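PDB 2IMR: aminodeoxyfutalosine deaminase, which deaminates aminodeoxyfutalosine to futalosine in menaquinone biosynthesis, as a zinc-dependent hydrolase that also acts more weakly on adenosine and related nucleosides. Local coordinates for residues P215-H220 with A265-T270; I275-G280 with P285-D290; A132-G137 with P156-A161; T100-S105 with E360-R365. One frame throughout, in Å; residues are numbered along the deposited sequence.

Contact 1 of 4, residues P215-H220 with A265-T270; sequences PFTVSH and ALYPHT
Phe216 and Thr217 lie on the loop that leaves strand 206-212 of the amidohydrolase barrel, just past the predicted substrate residue His213, and both meet Tyr267 of the loop before helix 271-275. The two aromatic side chains cross obliquely and do not stack. The phenol oxygen lies near the plane of the Phe216 ring, with Tyr267 OH 3.7 Å from Phe216 CE1. In return, Phe216 O lies in the plane of the tyrosine ring, 3.3 Å from Tyr267 CE2. This carbonyl is buried and has no hydrogen-bonding partner in the model, so the weakly polar ring edge is what it faces. Thr217 completes the contact with its methyl group, CG2 coming within 3.3 Å of Tyr267 OH. With chi1 at 55°, CG2 stands anti to the carbonyl carbon while OG1 is left for Thr214 OG1 and His213 ND1, and the latter bond probably steadies the His213 ring. Tyr267 OH is itself tied to Ala111 O. A phenylalanine in place of Tyr267 would probably leave Ala111 O without this partner and open a gap beside the Thr217 methyl. Trp259 packs edge-to-face with Tyr267, Phe216 lies on Glu247 and Met250 of helix 245-253 and on Leu271 of helix 271-275, and Pro215 carries the loop onto helix 285-292.

Contact 2 of 4, residues I275-G280 with P285-D290; sequences IGREPG and PVRYLD
Ile275, the last residue of helix 271-275, packs against Tyr288 of helix 285-292. Its CG2 makes a CH-pi contact over one face of the tyrosine ring, 4.1 Å from the centroid and 20° off the normal, while Ile275 CB comes within 3.6 Å of Tyr288 CE1. Ile275 O also approaches the ring, 3.4 Å from Tyr288 CE1. Gly276 then turns the chain out of the helix with a positive phi of 75°. Arg277 runs back over the second helix, its CD 4.1 Å from Tyr288 CD1. A bend at chi3 (-69°) turns its guanidinium toward Arg287, and water 1 joins Arg277 NH1 (2.9 Å) to the backbone O of Tyr288. Arg277 NH2 sits over a face of the Arg287 guanidinium, 3.9 Å from Arg287 NH2. This approach of like charges is probably offset by Glu291, which forms salt bridges with both arginines, and by Asp282, which pairs with Arg287. Replacing Tyr288 by an alanine would probably leave Ile275 CG2 without the ring face it packs on and open a gap beside the Arg277 chain. Phe251 of helix 245-253 covers Ile275, Pro285 rests on that same helix, and Val286 faces helix 309-318.

Contact 3 of 4, residues A132-G137 with P156-A161; sequences AAAQAG and PEVMDA
The carboxamide of Gln135 is the flat group here, and the methyl of Ala161 lies over one of its faces, with Ala161 CB 3.7 Å from Gln135 NE2. The same methyl is 4.2 Å from Gln135 CD, so it sits above the nitrogen half of the amide rather than beside it. Water 2 stands at the edge, near the amide plane: it accepts a weak bond of 3.3 Å from Gln135 NE2 and donates a short one of 2.6 Å to Ala161 O. Ala161 is thus met twice by one side chain, directly at its methyl and through the water at its carbonyl. Gln135 OE1 turns to Arg165 NH1, so both ends of the amide have polar partners and its rotation is likely to be fixed. A bend at chi2 (-79°) folds the side chain across to the second helix instead of letting it run straight out. Helices 130-143 and 156-163 are consecutive outer helices of the TIM barrel, joined through strand 149-153, which runs up the barrel wall between them. Deeper in, Ala134 CB meets Val158 CG1 at 3.7 Å. Val158 carries this methyl anti to its own backbone nitrogen (chi1 164°), from where it reaches the alanine. Since one partner is only a methyl, the backbones come close, Ala134 CA being 6.8 Å from Val158 CA. Val158 also rests on Val153 of strand 149-153. On the side of the next outer helix, 184-199, Asp160 OD1 forms a salt bridge with Arg197.

Contact 4 of 4, residues T100-S105 with E360-R365; sequences THLDMS and ETLNVR. With ZN (zinc ion), chain B.
Leu362 makes the direct packing with both of its methyls. Leu362 CD2 comes to 3.3 Å from Thr100 OG1, the two side chains meeting at about a right angle, while Leu362 CD1 touches Leu102 CD2 at 4.0 Å. Thr100 presents this hydroxyl because OG1 stands anti to the backbone nitrogen (chi1 -174°). Leu141 of helix 130-143 packs against both leucines. Hydrogen bonds shape the 360-365 loop from within. Thr361 OG1 accepts from Asn363 N in an ST turn. Asn363 OD1 receives Arg365 N and Arg365 NH1, each at 3.0 Å, from opposite faces of its carbonyl plane; the first bond caps the start of helix 365-374, and the second lies in the guanidinium plane. Metal coordination occupies the other side of the strand. The CB of His101 is directed away from 360-365, and His101 NE2 binds the zinc ion at 2.1 Å, with Met104 CE over one face of the ring. Water 3 is also a ligand. His99 and His240 complete the histidine ligands and Asp354 belongs to the same site. His99 and His101 are the His-X-His pair of the first barrel strand, characteristic of amidohydrolases.

All four contacts belong to the amidohydrolase barrel and form two pairs. Contact 4 joins the first barrel strand to the loop before helix 365-374, bringing together parts 255 residues apart; the other three fall between its segments, contact 3 first, then contact 1, then contact 2. Contacts 3 and 4 have centres 13 Å apart and touch where Val158 CG1 meets Asp103 OD1, just past the strand that carries His101; Leu102 and Leu362 also reach helix 130-143. Contacts 1 and 2, also 13 Å apart, touch through His220 and Tyr288 and join the loop after strand 206-212 to helices 271-275 and 285-292. Contacts 2 and 3 are farthest apart, about 34 Å between centres; the two pairs lie in separate parts of the barrel, with contact 4 holding the zinc ligand His101.

Contact 1 of 4, residues P215-H220 with A265-T270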
loop_
_atom_site.group_PDB
_atom_site.type_symbol
_atom_site.label_atom_id
_atom_site.label_comp_id
_atom_site.label_asym_id
_atom_site.label_seq_id
_atom_site.Cartn_x
_atom_site.Cartn_y
_atom_site.Cartn_z
ATOM N N PRO A 215 4.224 14.186 5.438
ATOM C CA PRO A 215 4.956 14.901 6.487
ATOM C C PRO A 215 4.877 16.420 6.325
ATOM O O PRO A 215 5.228 17.158 7.243
ATOM C CB PRO A 215 6.395 14.399 6.324
ATOM C CG PRO A 215 6.245 13.073 5.618
ATOM C CD PRO A 215 5.138 13.355 4.634
ATOM N N PHE A 216 4.424 16.888 5.163
ATOM C CA PHE A 216 4.349 18.327 4.930
ATOM C C PHE A 216 2.945 18.913 4.806
ATOM O O PHE A 216 2.797 20.127 4.674
ATOM C CB PHE A 216 5.192 18.709 3.707
ATOM C CG PHE A 216 4.776 18.023 2.441
ATOM C CD1 PHE A 216 3.848 18.613 1.588
ATOM C CD2 PHE A 216 5.311 16.784 2.100
ATOM C CE1 PHE A 216 3.458 17.976 0.410
ATOM C CE2 PHE A 216 4.925 16.139 0.924
ATOM C CZ PHE A 216 3.997 16.738 0.078
ATOM N N THR A 217 1.919 18.062 4.844
ATOM C CA THR A 217 0.544 18.555 4.778
ATOM C C THR A 217 -0.137 18.339 6.132
ATOM O O THR A 217 -1.347 18.528 6.279
ATOM C CB THR A 217 -0.277 17.846 3.674
ATOM O OG1 THR A 217 -0.235 16.431 3.877
ATOM C CG2 THR A 217 0.283 18.177 2.303
ATOM N N VAL A 218 0.663 17.944 7.120
ATOM C CA VAL A 218 0.183 17.714 8.484
ATOM C C VAL A 218 1.227 18.367 9.389
ATOM O O VAL A 218 2.404 18.038 9.297
ATOM C CB VAL A 218 0.103 16.197 8.813
ATOM C CG1 VAL A 218 -0.333 15.985 10.271
ATOM C CG2 VAL A 218 -0.891 15.513 7.872
ATOM N N SER A 219 0.809 19.299 10.242
ATOM C CA SER A 219 1.760 19.972 11.125
ATOM C C SER A 219 2.434 18.968 12.061
ATOM O O SER A 219 1.884 17.902 12.345
ATOM C CB SER A 219 1.060 21.066 11.951
ATOM O OG SER A 219 0.181 20.508 12.917
ATOM N N HIS A 220 3.628 19.309 12.540
ATOM C CA HIS A 220 4.350 18.416 13.439
ATOM C C HIS A 220 3.492 18.072 14.656
ATOM O O HIS A 220 3.473 16.928 15.111
ATOM C CB HIS A 220 5.672 19.062 13.880
ATOM C CG HIS A 220 5.504 20.365 14.599
ATOM N ND1 HIS A 220 5.387 20.452 15.971
ATOM C CD2 HIS A 220 5.420 21.634 14.135
ATOM C CE1 HIS A 220 5.241 21.718 16.319
ATOM N NE2 HIS A 220 5.258 22.457 15.224
ATOM N N ALA A 265 -2.445 29.704 -0.008
ATOM C CA ALA A 265 -3.487 29.696 1.010
ATOM C C ALA A 265 -3.650 28.355 1.729
ATOM O O ALA A 265 -4.221 28.300 2.814
ATOM C CB ALA A 265 -4.819 30.120 0.389
ATOM N N LEU A 266 -3.137 27.281 1.140
ATOM C CA LEU A 266 -3.272 25.952 1.738
ATOM C C LEU A 266 -2.207 25.584 2.769
ATOM O O LEU A 266 -2.317 24.547 3.424
ATOM C CB LEU A 266 -3.265 24.882 0.643
ATOM C CG LEU A 266 -4.247 25.001 -0.525
ATOM C CD1 LEU A 266 -4.165 23.734 -1.372
ATOM C CD2 LEU A 266 -5.659 25.193 -0.008
ATOM N N TYR A 267 -1.190 26.428 2.921
ATOM C CA TYR A 267 -0.099 26.137 3.853
ATOM C C TYR A 267 0.416 27.354 4.615
ATOM O O TYR A 267 0.172 28.493 4.227
ATOM C CB TYR A 267 1.135 25.617 3.100
ATOM C CG TYR A 267 1.024 24.314 2.351
ATOM C CD1 TYR A 267 0.512 24.263 1.053
ATOM C CD2 TYR A 267 1.515 23.140 2.913
ATOM C CE1 TYR A 267 0.503 23.062 0.330
ATOM C CE2 TYR A 267 1.512 21.943 2.208
ATOM C CZ TYR A 267 1.007 21.908 0.921
ATOM O OH TYR A 267 1.012 20.712 0.244
ATOM N N PRO A 268 1.145 27.111 5.718
ATOM C CA PRO A 268 1.721 28.207 6.500
ATOM C C PRO A 268 2.731 28.824 5.525
ATOM O O PRO A 268 3.017 28.237 4.480
ATOM C CB PRO A 268 2.411 27.480 7.648
ATOM C CG PRO A 268 1.496 26.324 7.892
ATOM C CD PRO A 268 1.190 25.848 6.480
ATOM N N HIS A 269 3.290 29.982 5.855
ATOM C CA HIS A 269 4.223 30.644 4.952
ATOM C C HIS A 269 5.572 29.953 4.728
ATOM O O HIS A 269 6.222 30.188 3.710
ATOM C CB HIS A 269 4.440 32.086 5.417
ATOM C CG HIS A 269 3.198 32.925 5.369
ATOM N ND1 HIS A 269 2.661 33.396 4.190
ATOM C CD2 HIS A 269 2.383 33.368 6.355
ATOM C CE1 HIS A 269 1.572 34.096 4.452
ATOM N NE2 HIS A 269 1.380 34.094 5.759
ATOM N N THR A 270 5.992 29.106 5.663
ATOM C CA THR A 270 7.265 28.394 5.527
ATOM C C THR A 270 7.099 26.931 5.916
ATOM O O THR A 270 6.240 26.596 6.728
ATOM C CB THR A 270 8.362 28.978 6.449
ATOM O OG1 THR A 270 7.963 28.819 7.814
ATOM C CG2 THR A 270 8.593 30.460 6.150
#

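Contact 2 of 4, residues I275-G280 with P285-D290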
loop_
_atom_site.group_PDB
_atom_site.type_symbol
_atom_site.label_atom_id
_atom_site.label_comp_id
_atom_site.label_asym_id
_atom_site.label_seq_id
_atom_site.Cartn_x
_atom_site.Cartn_y
_atom_site.Cartn_z
ATOM N N ILE A 275 6.711 21.852 9.958
ATOM C CA ILE A 275 7.424 20.783 10.654
ATOM C C ILE A 275 8.042 21.115 12.009
ATOM O O ILE A 275 8.553 20.222 12.696
ATOM C CB ILE A 275 8.504 20.167 9.735
ATOM C CG1 ILE A 275 9.551 21.214 9.357
ATOM C CG2 ILE A 275 7.842 19.625 8.476
ATOM C CD1 ILE A 275 10.719 20.649 8.560
ATOM N N GLY A 276 7.996 22.386 12.394
ATOM C CA GLY A 276 8.514 22.779 13.694
ATOM C C GLY A 276 10.020 22.832 13.843
ATOM O O GLY A 276 10.538 22.840 14.963
ATOM N N ARG A 277 10.726 22.865 12.722
ATOM C CA ARG A 277 12.184 22.938 12.735
ATOM C C ARG A 277 12.621 23.464 11.380
ATOM O O ARG A 277 11.853 23.422 10.420
ATOM C CB ARG A 277 12.799 21.558 12.988
ATOM C CG ARG A 277 12.515 20.535 11.899
ATOM C CD ARG A 277 12.989 19.144 12.308
ATOM N NE ARG A 277 14.446 19.042 12.361
ATOM C CZ ARG A 277 15.103 17.944 12.728
ATOM N NH1 ARG A 277 14.435 16.854 13.080
ATOM N NH2 ARG A 277 16.429 17.927 12.724
ATOM N N GLU A 278 13.852 23.954 11.297
ATOM C CA GLU A 278 14.365 24.499 10.052
ATOM C C GLU A 278 14.862 23.432 9.082
ATOM O O GLU A 278 15.527 22.478 9.483
ATOM C CB GLU A 278 15.515 25.469 10.341
ATOM C CG GLU A 278 15.120 26.710 11.117
ATOM C CD GLU A 278 14.172 27.601 10.338
ATOM O OE1 GLU A 278 14.460 27.884 9.161
ATOM O OE2 GLU A 278 13.144 28.022 10.901
ATOM N N PRO A 279 14.521 23.566 7.791
ATOM C CA PRO A 279 14.995 22.572 6.827
ATOM C C PRO A 279 16.515 22.719 6.797
ATOM O O PRO A 279 17.038 23.794 7.100
ATOM C CB PRO A 279 14.356 23.024 5.517
ATOM C CG PRO A 279 13.073 23.675 5.977
ATOM C CD PRO A 279 13.549 24.481 7.171
ATOM N N GLY A 280 17.218 21.654 6.434
ATOM C CA GLY A 280 18.669 21.710 6.393
ATOM C C GLY A 280 19.265 20.599 5.552
ATOM O O GLY A 280 18.592 19.607 5.274
ATOM N N PRO A 285 12.569 13.862 5.028
ATOM C CA PRO A 285 11.272 13.630 5.664
ATOM C C PRO A 285 11.298 12.429 6.613
ATOM O O PRO A 285 10.595 12.414 7.621
ATOM C CB PRO A 285 10.328 13.430 4.471
ATOM C CG PRO A 285 11.251 12.948 3.369
ATOM C CD PRO A 285 12.466 13.820 3.562
ATOM N N VAL A 286 12.106 11.423 6.294
ATOM C CA VAL A 286 12.184 10.245 7.151
ATOM C C VAL A 286 12.880 10.572 8.471
ATOM O O VAL A 286 12.414 10.174 9.543
ATOM C CB VAL A 286 12.924 9.092 6.441
ATOM C CG1 VAL A 286 12.982 7.871 7.350
ATOM C CG2 VAL A 286 12.194 8.743 5.134
ATOM N N ARG A 287 13.992 11.294 8.401
ATOM C CA ARG A 287 14.707 11.663 9.618
ATOM C C ARG A 287 13.787 12.539 10.463
ATOM O O ARG A 287 13.733 12.409 11.682
ATOM C CB ARG A 287 15.991 12.420 9.289
ATOM C CG ARG A 287 16.832 12.708 10.518
ATOM C CD ARG A 287 18.026 13.591 10.210
ATOM N NE ARG A 287 18.585 14.121 11.449
ATOM C CZ ARG A 287 19.174 15.306 11.564
ATOM N NH1 ARG A 287 19.294 16.099 10.508
ATOM N NH2 ARG A 287 19.621 15.708 12.747
ATOM N N TYR A 288 13.061 13.432 9.801
ATOM C CA TYR A 288 12.112 14.302 10.483
ATOM C C TYR A 288 11.131 13.480 11.323
ATOM O O TYR A 288 10.963 13.728 12.516
ATOM C CB TYR A 288 11.340 15.134 9.454
ATOM C CG TYR A 288 10.030 15.688 9.964
ATOM C CD1 TYR A 288 9.993 16.564 11.049
ATOM C CD2 TYR A 288 8.819 15.331 9.357
ATOM C CE1 TYR A 288 8.785 17.071 11.523
ATOM C CE2 TYR A 288 7.608 15.829 9.821
ATOM C CZ TYR A 288 7.598 16.698 10.905
ATOM O OH TYR A 288 6.403 17.194 11.371
ATOM N N LEU A 289 10.477 12.500 10.701
ATOM C CA LEU A 289 9.512 11.662 11.416
ATOM C C LEU A 289 10.160 10.839 12.520
ATOM O O LEU A 289 9.583 10.639 13.586
ATOM C CB LEU A 289 8.806 10.712 10.448
ATOM C CG LEU A 289 7.862 11.353 9.433
ATOM C CD1 LEU A 289 7.338 10.281 8.469
ATOM C CD2 LEU A 289 6.717 12.029 10.173
ATOM N N ASP A 290 11.362 10.346 12.250
ATOM C CA ASP A 290 12.070 9.531 13.221
ATOM C C ASP A 290 12.394 10.340 14.477
ATOM O O ASP A 290 12.128 9.893 15.595
ATOM C CB ASP A 290 13.350 8.977 12.592
ATOM C CG ASP A 290 13.989 7.886 13.433
ATOM O OD1 ASP A 290 13.245 7.074 14.032
ATOM O OD2 ASP A 290 15.234 7.829 13.481
HETATM O O HOH W 1 11.688 16.250 13.918
#

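Contact 3 of 4, residues A132-G137 with P156-A161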
loop_
_atom_site.group_PDB
_atom_site.type_symbol
_atom_site.label_atom_id
_atom_site.label_comp_id
_atom_site.label_asym_id
_atom_site.label_seq_id
_atom_site.Cartn_x
_atom_site.Cartn_y
_atom_site.Cartn_z
ATOM N N ALA A 132 -20.834 6.537 -4.331
ATOM C CA ALA A 132 -21.089 5.740 -5.529
ATOM C C ALA A 132 -19.799 5.221 -6.157
ATOM O O ALA A 132 -19.663 4.027 -6.415
ATOM C CB ALA A 132 -21.865 6.565 -6.547
ATOM N N ALA A 133 -18.856 6.123 -6.400
ATOM C CA ALA A 133 -17.580 5.751 -6.998
ATOM C C ALA A 133 -16.782 4.807 -6.099
ATOM O O ALA A 133 -16.094 3.913 -6.584
ATOM C CB ALA A 133 -16.765 7.001 -7.296
ATOM N N ALA A 134 -16.870 5.013 -4.788
ATOM C CA ALA A 134 -16.152 4.167 -3.838
ATOM C C ALA A 134 -16.724 2.751 -3.841
ATOM O O ALA A 134 -15.978 1.769 -3.838
ATOM C CB ALA A 134 -16.239 4.764 -2.435
ATOM N N GLN A 135 -18.050 2.652 -3.843
ATOM C CA GLN A 135 -18.723 1.358 -3.849
ATOM C C GLN A 135 -18.358 0.578 -5.102
ATOM O O GLN A 135 -18.183 -0.637 -5.054
ATOM C CB GLN A 135 -20.243 1.545 -3.779
ATOM C CG GLN A 135 -20.739 2.160 -2.478
ATOM C CD GLN A 135 -20.814 1.162 -1.332
ATOM O OE1 GLN A 135 -19.923 0.333 -1.152
ATOM N NE2 GLN A 135 -21.877 1.253 -0.538
ATOM N N ALA A 136 -18.250 1.278 -6.226
ATOM C CA ALA A 136 -17.896 0.624 -7.479
ATOM C C ALA A 136 -16.461 0.107 -7.397
ATOM O O ALA A 136 -16.141 -0.953 -7.937
ATOM C CB ALA A 136 -18.045 1.597 -8.632
ATOM N N GLY A 137 -15.595 0.863 -6.724
ATOM C CA GLY A 137 -14.215 0.435 -6.574
ATOM C C GLY A 137 -14.147 -0.817 -5.711
ATOM O O GLY A 137 -13.419 -1.756 -6.011
ATOM N N PRO A 156 -16.161 11.184 5.074
ATOM C CA PRO A 156 -16.748 10.416 6.174
ATOM C C PRO A 156 -17.888 9.497 5.707
ATOM O O PRO A 156 -18.032 8.374 6.192
ATOM C CB PRO A 156 -17.234 11.503 7.126
ATOM C CG PRO A 156 -16.197 12.571 6.953
ATOM C CD PRO A 156 -16.011 12.604 5.445
ATOM N N GLU A 157 -18.695 9.973 4.766
ATOM C CA GLU A 157 -19.807 9.173 4.261
ATOM C C GLU A 157 -19.316 7.936 3.520
ATOM O O GLU A 157 -20.011 6.923 3.462
ATOM C CB GLU A 157 -20.714 10.020 3.362
ATOM C CG GLU A 157 -21.694 10.871 4.156
ATOM C CD GLU A 157 -22.694 11.609 3.286
ATOM O OE1 GLU A 157 -23.252 10.990 2.353
ATOM O OE2 GLU A 157 -22.930 12.805 3.548
ATOM N N VAL A 158 -18.120 8.021 2.945
ATOM C CA VAL A 158 -17.548 6.879 2.251
ATOM C C VAL A 158 -17.141 5.861 3.309
ATOM O O VAL A 158 -17.377 4.664 3.144
ATOM C CB VAL A 158 -16.328 7.294 1.397
ATOM C CG1 VAL A 158 -15.505 6.068 0.999
ATOM C CG2 VAL A 158 -16.815 8.022 0.159
ATOM N N MET A 159 -16.552 6.334 4.407
ATOM C CA MET A 159 -16.160 5.422 5.478
ATOM C C MET A 159 -17.406 4.700 5.989
ATOM O O MET A 159 -17.379 3.489 6.221
ATOM C CB MET A 159 -15.495 6.172 6.637
ATOM C CG MET A 159 -15.029 5.248 7.768
ATOM S SD MET A 159 -13.673 4.134 7.297
ATOM C CE MET A 159 -12.227 5.185 7.655
ATOM N N ASP A 160 -18.498 5.441 6.171
ATOM C CA ASP A 160 -19.739 4.834 6.644
ATOM C C ASP A 160 -20.143 3.676 5.731
ATOM O O ASP A 160 -20.484 2.588 6.196
ATOM C CB ASP A 160 -20.888 5.852 6.675
ATOM C CG ASP A 160 -20.717 6.915 7.752
ATOM O OD1 ASP A 160 -20.095 6.623 8.795
ATOM O OD2 ASP A 160 -21.225 8.038 7.559
ATOM N N ALA A 161 -20.094 3.919 4.425
ATOM C CA ALA A 161 -20.473 2.909 3.442
ATOM C C ALA A 161 -19.524 1.715 3.370
ATOM O O ALA A 161 -19.965 0.565 3.388
ATOM C CB ALA A 161 -20.592 3.551 2.065
HETATM O O HOH W 2 -22.206 -0.309 2.356
#

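Contact 4 of 4, residues T100-S105 with E360-R365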
loop_
_atom_site.group_PDB
_atom_site.type_symbol
_atom_site.label_atom_id
_atom_site.label_comp_id
_atom_site.label_asym_id
_atom_site.label_seq_id
_atom_site.Cartn_x
_atom_site.Cartn_y
_atom_site.Cartn_z
ATOM N N THR A 100 -4.437 2.004 -1.680
ATOM C CA THR A 100 -5.214 2.609 -2.748
ATOM C C THR A 100 -6.142 3.648 -2.133
ATOM O O THR A 100 -6.218 3.787 -0.906
ATOM C CB THR A 100 -6.056 1.559 -3.529
ATOM O OG1 THR A 100 -6.688 2.198 -4.647
ATOM C CG2 THR A 100 -7.122 0.943 -2.636
ATOM N N HIS A 101 -6.812 4.405 -2.992
ATOM C CA HIS A 101 -7.782 5.402 -2.556
ATOM C C HIS A 101 -9.018 5.122 -3.406
ATOM O O HIS A 101 -8.968 5.299 -4.625
ATOM C CB HIS A 101 -7.310 6.830 -2.859
ATOM C CG HIS A 101 -6.106 7.270 -2.085
ATOM N ND1 HIS A 101 -6.143 8.324 -1.195
ATOM C CD2 HIS A 101 -4.815 6.857 -2.123
ATOM C CE1 HIS A 101 -4.929 8.545 -0.723
ATOM N NE2 HIS A 101 -4.104 7.669 -1.270
ATOM N N LEU A 102 -10.106 4.668 -2.786
ATOM C CA LEU A 102 -11.333 4.398 -3.535
ATOM C C LEU A 102 -12.136 5.688 -3.687
ATOM O O LEU A 102 -13.030 5.784 -4.533
ATOM C CB LEU A 102 -12.173 3.315 -2.845
ATOM C CG LEU A 102 -11.478 1.952 -2.742
ATOM C CD1 LEU A 102 -12.473 0.914 -2.255
ATOM C CD2 LEU A 102 -10.930 1.535 -4.110
ATOM N N ASP A 103 -11.818 6.674 -2.851
ATOM C CA ASP A 103 -12.445 7.990 -2.924
ATOM C C ASP A 103 -11.349 8.991 -2.574
ATOM O O ASP A 103 -10.479 8.705 -1.747
ATOM C CB ASP A 103 -13.649 8.116 -1.960
ATOM C CG ASP A 103 -13.257 8.536 -0.543
ATOM O OD1 ASP A 103 -12.660 7.720 0.194
ATOM O OD2 ASP A 103 -13.563 9.690 -0.162
ATOM N N MET A 104 -11.363 10.146 -3.232
ATOM C CA MET A 104 -10.363 11.179 -2.975
ATOM C C MET A 104 -11.012 12.553 -2.974
ATOM O O MET A 104 -12.222 12.684 -3.166
ATOM C CB MET A 104 -9.252 11.142 -4.036
ATOM C CG MET A 104 -8.463 9.836 -4.085
ATOM S SD MET A 104 -7.125 9.843 -5.317
ATOM C CE MET A 104 -5.885 10.836 -4.471
ATOM N N SER A 105 -10.195 13.578 -2.764
ATOM C CA SER A 105 -10.687 14.943 -2.730
ATOM C C SER A 105 -9.872 15.849 -3.635
ATOM O O SER A 105 -8.684 15.616 -3.856
ATOM C CB SER A 105 -10.630 15.479 -1.300
ATOM O OG SER A 105 -10.976 16.851 -1.258
ATOM N N GLU A 360 -3.522 3.123 -12.797
ATOM C CA GLU A 360 -4.193 2.408 -13.882
ATOM C C GLU A 360 -5.347 1.518 -13.429
ATOM O O GLU A 360 -6.496 1.746 -13.822
ATOM C CB GLU A 360 -3.181 1.568 -14.677
ATOM C CG GLU A 360 -2.211 2.380 -15.516
ATOM C CD GLU A 360 -1.262 1.503 -16.315
ATOM O OE1 GLU A 360 -1.733 0.549 -16.976
ATOM O OE2 GLU A 360 -0.045 1.768 -16.288
ATOM N N THR A 361 -5.047 0.497 -12.627
ATOM C CA THR A 361 -6.080 -0.419 -12.136
ATOM C C THR A 361 -5.854 -0.799 -10.674
ATOM O O THR A 361 -4.806 -0.507 -10.103
ATOM C CB THR A 361 -6.111 -1.735 -12.939
ATOM O OG1 THR A 361 -5.020 -2.568 -12.522
ATOM C CG2 THR A 361 -6.004 -1.454 -14.439
ATOM N N LEU A 362 -6.843 -1.470 -10.088
ATOM C CA LEU A 362 -6.789 -1.904 -8.695
ATOM C C LEU A 362 -6.248 -3.327 -8.574
ATOM O O LEU A 362 -6.270 -3.921 -7.495
ATOM C CB LEU A 362 -8.191 -1.843 -8.077
ATOM C CG LEU A 362 -8.827 -0.452 -7.991
ATOM C CD1 LEU A 362 -10.247 -0.554 -7.455
ATOM C CD2 LEU A 362 -7.977 0.439 -7.094
ATOM N N ASN A 363 -5.746 -3.858 -9.686
ATOM C CA ASN A 363 -5.224 -5.223 -9.734
ATOM C C ASN A 363 -3.725 -5.315 -9.445
ATOM O O ASN A 363 -2.905 -5.047 -10.317
ATOM C CB ASN A 363 -5.511 -5.822 -11.113
ATOM C CG ASN A 363 -5.237 -7.304 -11.168
ATOM O OD1 ASN A 363 -4.690 -7.879 -10.226
ATOM N ND2 ASN A 363 -5.617 -7.938 -12.277
ATOM N N VAL A 364 -3.375 -5.723 -8.229
ATOM C CA VAL A 364 -1.970 -5.842 -7.830
ATOM C C VAL A 364 -1.172 -6.861 -8.646
ATOM O O VAL A 364 0.056 -6.795 -8.692
ATOM C CB VAL A 364 -1.848 -6.181 -6.315
ATOM C CG1 VAL A 364 -0.413 -6.571 -5.961
ATOM C CG2 VAL A 364 -2.252 -4.970 -5.497
ATOM N N ARG A 365 -1.852 -7.802 -9.298
ATOM C CA ARG A 365 -1.133 -8.785 -10.109
ATOM C C ARG A 365 -0.338 -8.034 -11.173
ATOM O O ARG A 365 0.741 -8.459 -11.590
ATOM C CB ARG A 365 -2.110 -9.749 -10.795
ATOM C CG ARG A 365 -2.996 -10.525 -9.833
ATOM C CD ARG A 365 -3.942 -11.427 -10.608
ATOM N NE ARG A 365 -4.857 -12.172 -9.750
ATOM C CZ ARG A 365 -5.821 -11.622 -9.019
ATOM N NH1 ARG A 365 -6.005 -10.308 -9.029
ATOM N NH2 ARG A 365 -6.619 -12.389 -8.290
HETATM ZN ZN ZN B . -2.072 7.281 -1.359
HETATM O O HOH W 3 -0.953 7.475 -2.745
#